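Local structure of tricorn protease (Thermoplasma acidophilum, 1K32) at residues 16-27 with 263-271; 147-155 with 1009-1017. The protein is a serine protease that probably cuts peptides released by the proteasome into smaller fragments, working as a hexamer with beta-propeller domains thought to gate substrate. One frame throughout, in Å; residues are numbered along the deposited sequence.

Contact 1. Residues 16-27 with 263-271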
ATOM      1  N   LEU A  16      40.370  45.822 -30.274  1.00 26.13           N
ATOM      2  CA  LEU A  16      39.308  46.730 -30.673  1.00 26.16           C
ATOM      3  C   LEU A  16      39.247  47.769 -29.540  1.00 25.97           C
ATOM      4  O   LEU A  16      38.912  47.434 -28.407  1.00 26.88           O
ATOM      5  CB  LEU A  16      37.976  45.978 -30.777  1.00 24.62           C
ATOM      6  CG  LEU A  16      36.767  46.734 -31.332  1.00 24.96           C
ATOM      7  CD1 LEU A  16      36.894  46.867 -32.850  1.00 24.84           C
ATOM      8  CD2 LEU A  16      35.484  45.983 -30.975  1.00 23.54           C
ATOM      9  N   LEU A  17      39.583  49.019 -29.837  1.00 24.57           N
ATOM     10  CA  LEU A  17      39.579  50.061 -28.813  1.00 24.30           C
ATOM     11  C   LEU A  17      38.300  50.883 -28.912  1.00 24.45           C
ATOM     12  O   LEU A  17      37.877  51.238 -30.011  1.00 23.96           O
ATOM     13  CB  LEU A  17      40.809  50.958 -28.983  1.00 23.10           C
ATOM     14  CG  LEU A  17      42.157  50.230 -29.104  1.00 25.05           C
ATOM     15  CD1 LEU A  17      43.279  51.251 -29.050  1.00 23.45           C
ATOM     16  CD2 LEU A  17      42.322  49.200 -27.974  1.00 24.26           C
ATOM     17  N   LEU A  18      37.693  51.205 -27.772  1.00 21.84           N
ATOM     18  CA  LEU A  18      36.443  51.955 -27.804  1.00 22.88           C
ATOM     19  C   LEU A  18      36.208  52.950 -26.676  1.00 21.84           C
ATOM     20  O   LEU A  18      36.945  53.005 -25.689  1.00 20.77           O
ATOM     21  CB  LEU A  18      35.266  50.970 -27.790  1.00 25.62           C
ATOM     22  CG  LEU A  18      35.411  49.662 -28.560  1.00 26.86           C
ATOM     23  CD1 LEU A  18      35.072  48.508 -27.629  1.00 29.50           C
ATOM     24  CD2 LEU A  18      34.513  49.669 -29.781  1.00 26.84           C
ATOM     25  N   ASN A  19      35.153  53.733 -26.865  1.00 20.88           N
ATOM     26  CA  ASN A  19      34.660  54.709 -25.899  1.00 23.53           C
ATOM     27  C   ASN A  19      35.723  55.382 -25.038  1.00 21.30           C
ATOM     28  O   ASN A  19      35.907  55.048 -23.879  1.00 20.31           O
ATOM     29  CB  ASN A  19      33.605  54.013 -25.035  1.00 25.21           C
ATOM     30  CG  ASN A  19      32.481  53.399 -25.883  1.00 27.57           C
ATOM     31  OD1 ASN A  19      31.665  52.616 -25.400  1.00 27.45           O
ATOM     32  ND2 ASN A  19      32.438  53.771 -27.153  1.00 28.36           N
ATOM     33  N   PRO A  20      36.408  56.376 -25.599  1.00 19.82           N
ATOM     34  CA  PRO A  20      37.454  57.072 -24.859  1.00 20.97           C
ATOM     35  C   PRO A  20      37.019  58.395 -24.242  1.00 19.98           C
ATOM     36  O   PRO A  20      35.977  58.942 -24.578  1.00 18.81           O
ATOM     37  CB  PRO A  20      38.492  57.288 -25.939  1.00 20.31           C
ATOM     38  CG  PRO A  20      37.590  57.759 -27.084  1.00 20.10           C
ATOM     39  CD  PRO A  20      36.422  56.780 -27.020  1.00 19.86           C
ATOM     40  N   ASP A  21      37.850  58.901 -23.342  1.00 20.33           N
ATOM     41  CA  ASP A  21      37.634  60.190 -22.702  1.00 21.82           C
ATOM     42  C   ASP A  21      39.051  60.742 -22.668  1.00 24.02           C
ATOM     43  O   ASP A  21      40.012  59.992 -22.811  1.00 24.93           O
ATOM     44  CB  ASP A  21      37.082  60.044 -21.280  1.00 21.81           C
ATOM     45  CG  ASP A  21      36.623  61.388 -20.682  1.00 25.50           C
ATOM     46  OD1 ASP A  21      36.200  61.410 -19.502  1.00 25.12           O
ATOM     47  OD2 ASP A  21      36.680  62.422 -21.391  1.00 23.28           O
ATOM     48  N   ILE A  22      39.202  62.041 -22.493  1.00 24.00           N
ATOM     49  CA  ILE A  22      40.538  62.602 -22.493  1.00 24.00           C
ATOM     50  C   ILE A  22      40.678  63.714 -21.479  1.00 22.94           C
ATOM     51  O   ILE A  22      39.726  64.433 -21.208  1.00 19.99           O
ATOM     52  CB  ILE A  22      40.893  63.150 -23.892  1.00 23.90           C
ATOM     53  CG1 ILE A  22      42.308  63.734 -23.883  1.00 26.68           C
ATOM     54  CG2 ILE A  22      39.873  64.204 -24.302  1.00 24.03           C
ATOM     55  CD1 ILE A  22      42.829  64.104 -25.251  1.00 26.53           C
ATOM     56  N   HIS A  23      41.873  63.825 -20.910  1.00 24.53           N
ATOM     57  CA  HIS A  23      42.192  64.871 -19.940  1.00 27.27           C
ATOM     58  C   HIS A  23      43.671  65.177 -20.103  1.00 26.57           C
ATOM     59  O   HIS A  23      44.524  64.388 -19.704  1.00 25.21           O
ATOM     60  CB  HIS A  23      41.920  64.421 -18.506  1.00 29.20           C
ATOM     61  CG  HIS A  23      42.044  65.526 -17.503  1.00 33.31           C
ATOM     62  ND1 HIS A  23      41.035  66.435 -17.267  1.00 34.42           N
ATOM     63  CD2 HIS A  23      43.082  65.908 -16.719  1.00 35.55           C
ATOM     64  CE1 HIS A  23      41.445  67.329 -16.385  1.00 35.21           C
ATOM     65  NE2 HIS A  23      42.684  67.031 -16.037  1.00 36.79           N
ATOM     66  N   GLY A  24      43.967  66.322 -20.707  1.00 28.43           N
ATOM     67  CA  GLY A  24      45.351  66.703 -20.932  1.00 29.74           C
ATOM     68  C   GLY A  24      46.042  65.735 -21.876  1.00 29.95           C
ATOM     69  O   GLY A  24      45.649  65.588 -23.034  1.00 28.51           O
ATOM     70  N   ASP A  25      47.081  65.075 -21.380  1.00 31.04           N
ATOM     71  CA  ASP A  25      47.822  64.108 -22.177  1.00 33.27           C
ATOM     72  C   ASP A  25      47.425  62.689 -21.823  1.00 33.13           C
ATOM     73  O   ASP A  25      48.097  61.738 -22.230  1.00 31.21           O
ATOM     74  CB  ASP A  25      49.325  64.259 -21.951  1.00 36.85           C
ATOM     75  CG  ASP A  25      49.879  65.512 -22.577  1.00 39.41           C
ATOM     76  OD1 ASP A  25      49.598  65.728 -23.775  1.00 40.90           O
ATOM     77  OD2 ASP A  25      50.590  66.270 -21.879  1.00 42.32           O
ATOM     78  N   ARG A  26      46.347  62.545 -21.059  1.00 30.89           N
ATOM     79  CA  ARG A  26      45.901  61.217 -20.666  1.00 32.72           C
ATOM     80  C   ARG A  26      44.597  60.877 -21.357  1.00 30.55           C
ATOM     81  O   ARG A  26      43.686  61.692 -21.431  1.00 29.21           O
ATOM     82  CB  ARG A  26      45.708  61.115 -19.145  1.00 34.37           C
ATOM     83  CG  ARG A  26      46.908  61.567 -18.325  1.00 38.70           C
ATOM     84  CD  ARG A  26      47.019  60.810 -17.004  1.00 42.05           C
ATOM     85  NE  ARG A  26      45.807  60.856 -16.181  1.00 45.83           N
ATOM     86  CZ  ARG A  26      45.279  61.964 -15.669  1.00 46.37           C
ATOM     87  NH1 ARG A  26      44.185  61.891 -14.931  1.00 48.26           N
ATOM     88  NH2 ARG A  26      45.831  63.146 -15.904  1.00 48.65           N
ATOM     89  N   ILE A  27      44.533  59.658 -21.872  1.00 29.19           N
ATOM     90  CA  ILE A  27      43.350  59.166 -22.553  1.00 27.57           C
ATOM     91  C   ILE A  27      42.979  57.823 -21.976  1.00 25.43           C
ATOM     92  O   ILE A  27      43.827  56.946 -21.875  1.00 27.03           O
ATOM     93  CB  ILE A  27      43.614  58.977 -24.045  1.00 29.13           C
ATOM     94  CG1 ILE A  27      43.634  60.338 -24.734  1.00 31.13           C
ATOM     95  CG2 ILE A  27      42.586  58.052 -24.641  1.00 29.08           C
ATOM     96  CD1 ILE A  27      44.066  60.275 -26.178  1.00 34.53           C
ATOM     97  N   LYS A 263      36.655  55.043 -33.556  1.00 24.15           N
ATOM     98  CA  LYS A 263      36.223  54.756 -34.919  1.00 24.63           C
ATOM     99  C   LYS A 263      36.897  53.488 -35.463  1.00 23.22           C
ATOM    100  O   LYS A 263      38.119  53.377 -35.476  1.00 22.90           O
ATOM    101  CB  LYS A 263      36.541  55.951 -35.840  1.00 24.32           C
ATOM    102  CG  LYS A 263      36.034  55.773 -37.269  1.00 25.49           C
ATOM    103  CD  LYS A 263      36.195  57.027 -38.131  1.00 25.49           C
ATOM    104  CE  LYS A 263      37.657  57.383 -38.408  1.00 26.86           C
ATOM    105  NZ  LYS A 263      38.394  56.365 -39.209  1.00 21.65           N
ATOM    106  N   GLY A 264      36.091  52.533 -35.912  1.00 22.93           N
ATOM    107  CA  GLY A 264      36.634  51.304 -36.458  1.00 24.07           C
ATOM    108  C   GLY A 264      37.667  50.586 -35.601  1.00 25.61           C
ATOM    109  O   GLY A 264      38.587  49.978 -36.133  1.00 24.19           O
ATOM    110  N   GLY A 265      37.526  50.657 -34.280  1.00 24.17           N
ATOM    111  CA  GLY A 265      38.475  49.978 -33.416  1.00 23.29           C
ATOM    112  C   GLY A 265      39.682  50.788 -32.980  1.00 22.36           C
ATOM    113  O   GLY A 265      40.497  50.293 -32.212  1.00 23.32           O
ATOM    114  N   SER A 266      39.818  52.020 -33.467  1.00 22.22           N
ATOM    115  CA  SER A 266      40.947  52.862 -33.076  1.00 23.26           C
ATOM    116  C   SER A 266      40.479  54.109 -32.338  1.00 23.53           C
ATOM    117  O   SER A 266      39.308  54.487 -32.400  1.00 23.40           O
ATOM    118  CB  SER A 266      41.770  53.282 -34.299  1.00 25.09           C
ATOM    119  OG  SER A 266      42.584  52.217 -34.773  1.00 28.01           O
ATOM    120  N   ILE A 267      41.412  54.736 -31.637  1.00 23.36           N
ATOM    121  CA  ILE A 267      41.144  55.943 -30.870  1.00 24.38           C
ATOM    122  C   ILE A 267      41.769  57.127 -31.608  1.00 24.08           C
ATOM    123  O   ILE A 267      42.942  57.086 -31.977  1.00 23.54           O
ATOM    124  CB  ILE A 267      41.777  55.857 -29.460  1.00 24.68           C
ATOM    125  CG1 ILE A 267      41.274  54.609 -28.725  1.00 23.67           C
ATOM    126  CG2 ILE A 267      41.490  57.134 -28.682  1.00 23.83           C
ATOM    127  CD1 ILE A 267      39.769  54.516 -28.585  1.00 21.66           C
ATOM    128  N   TYR A 268      40.984  58.178 -31.808  1.00 24.79           N
ATOM    129  CA  TYR A 268      41.462  59.359 -32.509  1.00 25.84           C
ATOM    130  C   TYR A 268      41.250  60.645 -31.713  1.00 27.03           C
ATOM    131  O   TYR A 268      40.424  60.697 -30.806  1.00 23.81           O
ATOM    132  CB  TYR A 268      40.734  59.521 -33.835  1.00 24.81           C
ATOM    133  CG  TYR A 268      40.933  58.412 -34.850  1.00 26.87           C
ATOM    134  CD1 TYR A 268      40.209  57.225 -34.778  1.00 26.21           C
ATOM    135  CD2 TYR A 268      41.791  58.590 -35.930  1.00 26.93           C
ATOM    136  CE1 TYR A 268      40.330  56.241 -35.778  1.00 29.08           C
ATOM    137  CE2 TYR A 268      41.919  57.619 -36.929  1.00 27.62           C
ATOM    138  CZ  TYR A 268      41.187  56.457 -36.850  1.00 27.66           C
ATOM    139  OH  TYR A 268      41.287  55.534 -37.867  1.00 31.37           O
ATOM    140  N   ILE A 269      41.994  61.682 -32.085  1.00 27.53           N
ATOM    141  CA  ILE A 269      41.877  62.987 -31.449  1.00 29.80           C
ATOM    142  C   ILE A 269      41.550  64.033 -32.508  1.00 29.62           C
ATOM    143  O   ILE A 269      42.179  64.078 -33.565  1.00 30.00           O
ATOM    144  CB  ILE A 269      43.185  63.439 -30.765  1.00 30.42           C
ATOM    145  CG1 ILE A 269      43.521  62.527 -29.588  1.00 32.75           C
ATOM    146  CG2 ILE A 269      43.043  64.884 -30.304  1.00 30.00           C
ATOM    147  CD1 ILE A 269      44.767  62.962 -28.824  1.00 32.84           C
ATOM    148  N   PHE A 270      40.561  64.867 -32.218  1.00 30.09           N
ATOM    149  CA  PHE A 270      40.180  65.941 -33.120  1.00 32.01           C
ATOM    150  C   PHE A 270      40.504  67.267 -32.433  1.00 34.39           C
ATOM    151  O   PHE A 270      40.005  67.544 -31.334  1.00 32.34           O
ATOM    152  CB  PHE A 270      38.686  65.883 -33.432  1.00 33.46           C
ATOM    153  CG  PHE A 270      38.182  67.081 -34.191  1.00 33.78           C
ATOM    154  CD1 PHE A 270      38.658  67.364 -35.464  1.00 33.22           C
ATOM    155  CD2 PHE A 270      37.242  67.933 -33.624  1.00 35.08           C
ATOM    156  CE1 PHE A 270      38.204  68.481 -36.159  1.00 34.75           C
ATOM    157  CE2 PHE A 270      36.782  69.055 -34.316  1.00 33.88           C
ATOM    158  CZ  PHE A 270      37.266  69.326 -35.584  1.00 34.75           C
ATOM    159  N   ASN A 271      41.355  68.071 -33.070  1.00 35.37           N
ATOM    160  CA  ASN A 271      41.733  69.374 -32.521  1.00 38.07           C
ATOM    161  C   ASN A 271      40.844  70.457 -33.130  1.00 38.01           C
ATOM    162  O   ASN A 271      41.002  70.818 -34.292  1.00 37.57           O
ATOM    163  CB  ASN A 271      43.198  69.699 -32.835  1.00 40.33           C
ATOM    164  CG  ASN A 271      44.158  68.663 -32.293  1.00 42.93           C
ATOM    165  OD1 ASN A 271      44.348  67.602 -32.889  1.00 45.45           O
ATOM    166  ND2 ASN A 271      44.772  68.964 -31.152  1.00 46.01           N
TER
HETATM  167  O   HOH W   1      35.946  51.353 -32.306  1.00 37.60           O
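Gly265 meets Leu16 and Leu17 at the tight type I' turn from Lys263 to Ser266. Gly265 O takes the N-H of Leu17 at 2.8 Å; the bond is fairly straight, 158° at the hydrogen, but the donor stands above the carbonyl plane. The CD1 branch of Leu16 lies 3.5 Å from the CA of Gly265, and a side chain on Gly265 would run tightly into that methyl. A water adds a second polar link, accepting from Gly265 N and donating to Leu17 O. Beyond Ser266, Ile267 is the centre of the apolar contact. With CG1 set opposite its own carbonyl carbon (chi1 -56°), the Ile267 side chain crosses Leu17 at about a right angle, CG1 lying 3.7 Å from Leu17 CB. Ile267 CD1 reaches the ring of Pro20, 4.0 Å from Pro20 CB, and Ile267 CG2 faces Ile27, 4.3 Å from Ile27 CG2. Cutting Ile267 back to an alanine is likely to leave a gap between Leu17, Pro20 and Ile27, all three losing the branches they pack on. Two residues on, Ile269 sends CD1 to within 3.8 Å of Ile27 CD1 and 4.2 Å of Ile22 CD1, finishing an aliphatic row that spans both strands of the hairpin turning at His23 to Arg26. Strands 18-23 and 266-270 run in roughly the same direction, 32° apart, with axes 7.6 Å from each other at closest, so the first and sixth blades of the N-terminal propeller pack face on and close its ring. Leu260 of strand 259-263 touches Pro20, Ile22, Ile27 and Ile267, while Phe29 of strand 26-31 lies against Leu17 and Pro20 and Ile280 covers Ile27 and Ile267.

Contact 2. Residues 147-155 with 1009-1017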
ATOM      1  N   VAL A 147      20.103  63.902  -5.618  1.00 22.79           N
ATOM      2  CA  VAL A 147      19.269  65.079  -5.724  1.00 23.11           C
ATOM      3  C   VAL A 147      18.815  65.242  -7.168  1.00 23.32           C
ATOM      4  O   VAL A 147      19.630  65.465  -8.056  1.00 18.14           O
ATOM      5  CB  VAL A 147      20.048  66.349  -5.307  1.00 23.20           C
ATOM      6  CG1 VAL A 147      19.143  67.547  -5.398  1.00 21.08           C
ATOM      7  CG2 VAL A 147      20.625  66.184  -3.887  1.00 22.41           C
ATOM      8  N   PRO A 148      17.500  65.141  -7.410  1.00 23.50           N
ATOM      9  CA  PRO A 148      16.939  65.275  -8.756  1.00 23.81           C
ATOM     10  C   PRO A 148      17.037  66.708  -9.270  1.00 23.51           C
ATOM     11  O   PRO A 148      16.809  67.664  -8.524  1.00 24.49           O
ATOM     12  CB  PRO A 148      15.493  64.808  -8.569  1.00 23.41           C
ATOM     13  CG  PRO A 148      15.175  65.270  -7.183  1.00 23.25           C
ATOM     14  CD  PRO A 148      16.436  64.902  -6.415  1.00 24.44           C
ATOM     15  N   LEU A 149      17.393  66.865 -10.537  1.00 22.91           N
ATOM     16  CA  LEU A 149      17.498  68.198 -11.115  1.00 20.58           C
ATOM     17  C   LEU A 149      16.159  68.603 -11.687  1.00 20.47           C
ATOM     18  O   LEU A 149      15.926  69.770 -11.960  1.00 20.20           O
ATOM     19  CB  LEU A 149      18.579  68.229 -12.198  1.00 22.24           C
ATOM     20  CG  LEU A 149      19.971  67.774 -11.736  1.00 23.73           C
ATOM     21  CD1 LEU A 149      20.991  68.195 -12.778  1.00 22.77           C
ATOM     22  CD2 LEU A 149      20.321  68.386 -10.368  1.00 22.70           C
ATOM     23  N   ASN A 150      15.281  67.620 -11.872  1.00 21.75           N
ATOM     24  CA  ASN A 150      13.934  67.842 -12.390  1.00 21.33           C
ATOM     25  C   ASN A 150      13.877  68.544 -13.728  1.00 20.98           C
ATOM     26  O   ASN A 150      13.072  69.457 -13.915  1.00 19.47           O
ATOM     27  CB  ASN A 150      13.130  68.644 -11.372  1.00 22.24           C
ATOM     28  CG  ASN A 150      12.945  67.895 -10.085  1.00 24.02           C
ATOM     29  OD1 ASN A 150      13.057  68.460  -9.006  1.00 26.73           O
ATOM     30  ND2 ASN A 150      12.661  66.607 -10.193  1.00 22.85           N
ATOM     31  N   LEU A 151      14.727  68.122 -14.655  1.00 20.82           N
ATOM     32  CA  LEU A 151      14.760  68.721 -15.980  1.00 20.96           C
ATOM     33  C   LEU A 151      14.180  67.758 -17.013  1.00 21.88           C
ATOM     34  O   LEU A 151      14.290  67.982 -18.224  1.00 23.49           O
ATOM     35  CB  LEU A 151      16.203  69.092 -16.332  1.00 23.30           C
ATOM     36  CG  LEU A 151      16.824  70.184 -15.452  1.00 25.67           C
ATOM     37  CD1 LEU A 151      18.349  70.149 -15.524  1.00 27.02           C
ATOM     38  CD2 LEU A 151      16.291  71.536 -15.892  1.00 24.11           C
ATOM     39  N   GLY A 152      13.550  66.693 -16.524  1.00 22.39           N
ATOM     40  CA  GLY A 152      12.958  65.690 -17.396  1.00 23.19           C
ATOM     41  C   GLY A 152      13.992  64.677 -17.862  1.00 23.77           C
ATOM     42  O   GLY A 152      15.148  64.752 -17.448  1.00 23.54           O
ATOM     43  N   PRO A 153      13.611  63.712 -18.721  1.00 24.31           N
ATOM     44  CA  PRO A 153      14.576  62.714 -19.203  1.00 23.20           C
ATOM     45  C   PRO A 153      15.698  63.360 -20.000  1.00 22.58           C
ATOM     46  O   PRO A 153      15.474  64.293 -20.765  1.00 20.68           O
ATOM     47  CB  PRO A 153      13.723  61.780 -20.061  1.00 24.06           C
ATOM     48  CG  PRO A 153      12.604  62.667 -20.535  1.00 28.55           C
ATOM     49  CD  PRO A 153      12.273  63.478 -19.292  1.00 23.29           C
ATOM     50  N   ALA A 154      16.914  62.877 -19.796  1.00 21.22           N
ATOM     51  CA  ALA A 154      18.061  63.411 -20.517  1.00 22.58           C
ATOM     52  C   ALA A 154      19.193  62.406 -20.514  1.00 22.41           C
ATOM     53  O   ALA A 154      19.262  61.510 -19.657  1.00 20.11           O
ATOM     54  CB  ALA A 154      18.522  64.728 -19.894  1.00 24.31           C
ATOM     55  N   THR A 155      20.079  62.560 -21.484  1.00 21.40           N
ATOM     56  CA  THR A 155      21.221  61.677 -21.627  1.00 20.20           C
ATOM     57  C   THR A 155      22.483  62.427 -21.223  1.00 21.02           C
ATOM     58  O   THR A 155      23.329  61.904 -20.506  1.00 20.02           O
ATOM     59  CB  THR A 155      21.360  61.203 -23.092  1.00 20.44           C
ATOM     60  OG1 THR A 155      20.151  60.554 -23.502  1.00 20.26           O
ATOM     61  CG2 THR A 155      22.523  60.241 -23.230  1.00 19.70           C
ATOM     62  N   TYR A1009       7.250  68.993 -24.306  1.00 28.38           N
ATOM     63  CA  TYR A1009       7.319  68.851 -22.864  1.00 26.26           C
ATOM     64  C   TYR A1009       8.740  69.345 -22.581  1.00 25.81           C
ATOM     65  O   TYR A1009       9.674  68.560 -22.488  1.00 24.50           O
ATOM     66  CB  TYR A1009       7.164  67.384 -22.465  1.00 27.11           C
ATOM     67  CG  TYR A1009       6.731  67.159 -21.027  1.00 26.80           C
ATOM     68  CD1 TYR A1009       7.215  67.956 -19.991  1.00 24.77           C
ATOM     69  CD2 TYR A1009       5.868  66.109 -20.704  1.00 27.74           C
ATOM     70  CE1 TYR A1009       6.854  67.708 -18.662  1.00 23.66           C
ATOM     71  CE2 TYR A1009       5.503  65.853 -19.393  1.00 25.65           C
ATOM     72  CZ  TYR A1009       5.998  66.650 -18.379  1.00 24.56           C
ATOM     73  OH  TYR A1009       5.646  66.356 -17.088  1.00 22.20           O
ATOM     74  N   ALA A1010       8.890  70.663 -22.468  1.00 25.96           N
ATOM     75  CA  ALA A1010      10.188  71.290 -22.237  1.00 24.64           C
ATOM     76  C   ALA A1010      10.780  71.063 -20.845  1.00 24.90           C
ATOM     77  O   ALA A1010      10.066  70.726 -19.905  1.00 22.80           O
ATOM     78  CB  ALA A1010      10.080  72.768 -22.511  1.00 24.03           C
ATOM     79  N   PRO A1011      12.106  71.261 -20.700  1.00 25.23           N
ATOM     80  CA  PRO A1011      12.763  71.072 -19.405  1.00 26.20           C
ATOM     81  C   PRO A1011      12.127  71.946 -18.330  1.00 26.90           C
ATOM     82  O   PRO A1011      11.929  71.501 -17.205  1.00 27.89           O
ATOM     83  CB  PRO A1011      14.214  71.460 -19.691  1.00 25.56           C
ATOM     84  CG  PRO A1011      14.384  71.055 -21.124  1.00 25.48           C
ATOM     85  CD  PRO A1011      13.099  71.581 -21.741  1.00 25.77           C
ATOM     86  N   HIS A1012      11.792  73.184 -18.683  1.00 27.53           N
ATOM     87  CA  HIS A1012      11.182  74.088 -17.720  1.00 27.76           C
ATOM     88  C   HIS A1012       9.790  73.629 -17.312  1.00 27.24           C
ATOM     89  O   HIS A1012       9.279  74.034 -16.269  1.00 25.53           O
ATOM     90  CB  HIS A1012      11.167  75.538 -18.248  1.00 28.95           C
ATOM     91  CG  HIS A1012      10.714  75.675 -19.670  1.00 30.90           C
ATOM     92  ND1 HIS A1012       9.386  75.632 -20.040  1.00 30.59           N
ATOM     93  CD2 HIS A1012      11.416  75.876 -20.812  1.00 30.00           C
ATOM     94  CE1 HIS A1012       9.291  75.803 -21.347  1.00 30.57           C
ATOM     95  NE2 HIS A1012      10.507  75.954 -21.839  1.00 29.08           N
ATOM     96  N   ASP A1013       9.178  72.771 -18.128  1.00 28.04           N
ATOM     97  CA  ASP A1013       7.858  72.237 -17.795  1.00 26.49           C
ATOM     98  C   ASP A1013       8.069  71.250 -16.652  1.00 25.54           C
ATOM     99  O   ASP A1013       7.314  71.237 -15.685  1.00 26.05           O
ATOM    100  CB  ASP A1013       7.235  71.531 -19.004  1.00 27.44           C
ATOM    101  CG  ASP A1013       6.723  72.507 -20.047  1.00 30.51           C
ATOM    102  OD1 ASP A1013       6.982  72.306 -21.252  1.00 30.47           O
ATOM    103  OD2 ASP A1013       6.049  73.481 -19.659  1.00 33.06           O
ATOM    104  N   TYR A1014       9.107  70.427 -16.765  1.00 24.38           N
ATOM    105  CA  TYR A1014       9.416  69.468 -15.709  1.00 25.24           C
ATOM    106  C   TYR A1014       9.823  70.213 -14.445  1.00 25.62           C
ATOM    107  O   TYR A1014       9.468  69.804 -13.351  1.00 25.86           O
ATOM    108  CB  TYR A1014      10.554  68.534 -16.120  1.00 23.24           C
ATOM    109  CG  TYR A1014      10.168  67.528 -17.174  1.00 24.24           C
ATOM    110  CD1 TYR A1014      10.464  67.747 -18.518  1.00 22.51           C
ATOM    111  CD2 TYR A1014       9.514  66.349 -16.825  1.00 22.76           C
ATOM    112  CE1 TYR A1014      10.118  66.808 -19.486  1.00 25.34           C
ATOM    113  CE2 TYR A1014       9.163  65.404 -17.787  1.00 23.71           C
ATOM    114  CZ  TYR A1014       9.469  65.640 -19.106  1.00 22.03           C
ATOM    115  OH  TYR A1014       9.151  64.701 -20.045  1.00 25.58           O
ATOM    116  N   LEU A1015      10.569  71.303 -14.605  1.00 27.15           N
ATOM    117  CA  LEU A1015      11.001  72.101 -13.464  1.00 29.89           C
ATOM    118  C   LEU A1015       9.809  72.658 -12.698  1.00 30.17           C
ATOM    119  O   LEU A1015       9.817  72.668 -11.476  1.00 30.43           O
ATOM    120  CB  LEU A1015      11.888  73.269 -13.914  1.00 29.08           C
ATOM    121  CG  LEU A1015      13.394  73.037 -14.012  1.00 30.04           C
ATOM    122  CD1 LEU A1015      14.079  74.350 -14.394  1.00 27.65           C
ATOM    123  CD2 LEU A1015      13.931  72.526 -12.676  1.00 28.77           C
ATOM    124  N   SER A1016       8.785  73.110 -13.418  1.00 31.66           N
ATOM    125  CA  SER A1016       7.600  73.674 -12.777  1.00 33.55           C
ATOM    126  C   SER A1016       6.605  72.614 -12.305  1.00 34.35           C
ATOM    127  O   SER A1016       5.576  72.940 -11.716  1.00 35.09           O
ATOM    128  CB  SER A1016       6.894  74.652 -13.724  1.00 33.78           C
ATOM    129  OG  SER A1016       6.251  73.974 -14.789  1.00 36.30           O
ATOM    130  N   GLY A1017       6.911  71.346 -12.567  1.00 34.81           N
ATOM    131  CA  GLY A1017       6.025  70.274 -12.150  1.00 33.54           C
ATOM    132  C   GLY A1017       4.731  70.177 -12.942  1.00 33.91           C
ATOM    133  O   GLY A1017       3.755  69.594 -12.479  1.00 33.77           O
TER
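A chi1 of -72° swings the Tyr1014 ring to the side of its backbone N, and with chi2 at 98° this lays one ring face beneath Gly152. The CA of Gly152 sits 3.4 Å from the ring centroid and only 13° off the normal, a CH-pi contact over the middle of the ring. Any CB on Gly152 would clash with Tyr1014 CD1, and the positive phi of Gly152 also favours glycine. Pro153 crosses the tyrosine at about a right angle, its CD 3.4 Å from Tyr1014 OH. On the other face of the same ring lies CE1 of Tyr1009, so the phenol is held between the loop and its own segment. One helix position further, Leu1015 runs alongside Leu151, pointing the same way, with CG 3.8 Å from Leu151 CD2; Leu1015 CD2 lies 3.5 Å from Leu149 O. Pro1011 adds its CB near the end of Leu151. The helix start is tied down locally: Ala1010 N binds the anti lone pair of Asp1013 OD1, and Ala1010 O accepts from both Asp1013 N and Tyr1014 N. Asn150 O comes 3.2 Å from Leu1015 N, but at a poor angle, and that N-H already serves Pro1011 O. Between these two segments, propeller loop and short protease helix are therefore joined by ring, proline and leucine surfaces fitting together; a polar tie comes from the next blade, where Arg168 NH1 binds Tyr1009 O.

How the contacts relate
The centres of contacts 1 and 2 are 32 Å apart and their nearest atoms about 12 Å, so they do not touch. Along the chain they interleave: 16-27, 147-155, 263-271, 1009-1017. Three of the four segments belong to the same six-bladed propeller. Contact 1 brings its first blade against its last, each built from consecutive strands, so the ring shuts by packing instead of by a strand exchanged between the ends. Contact 2 uses the link between the third and fourth blades, after strand 145-148, to meet helix 1011-1015, which follows the edge strand 1005-1006 of the parallel protease sheet. One contact thus completes the propeller; the other seats it on the protease part.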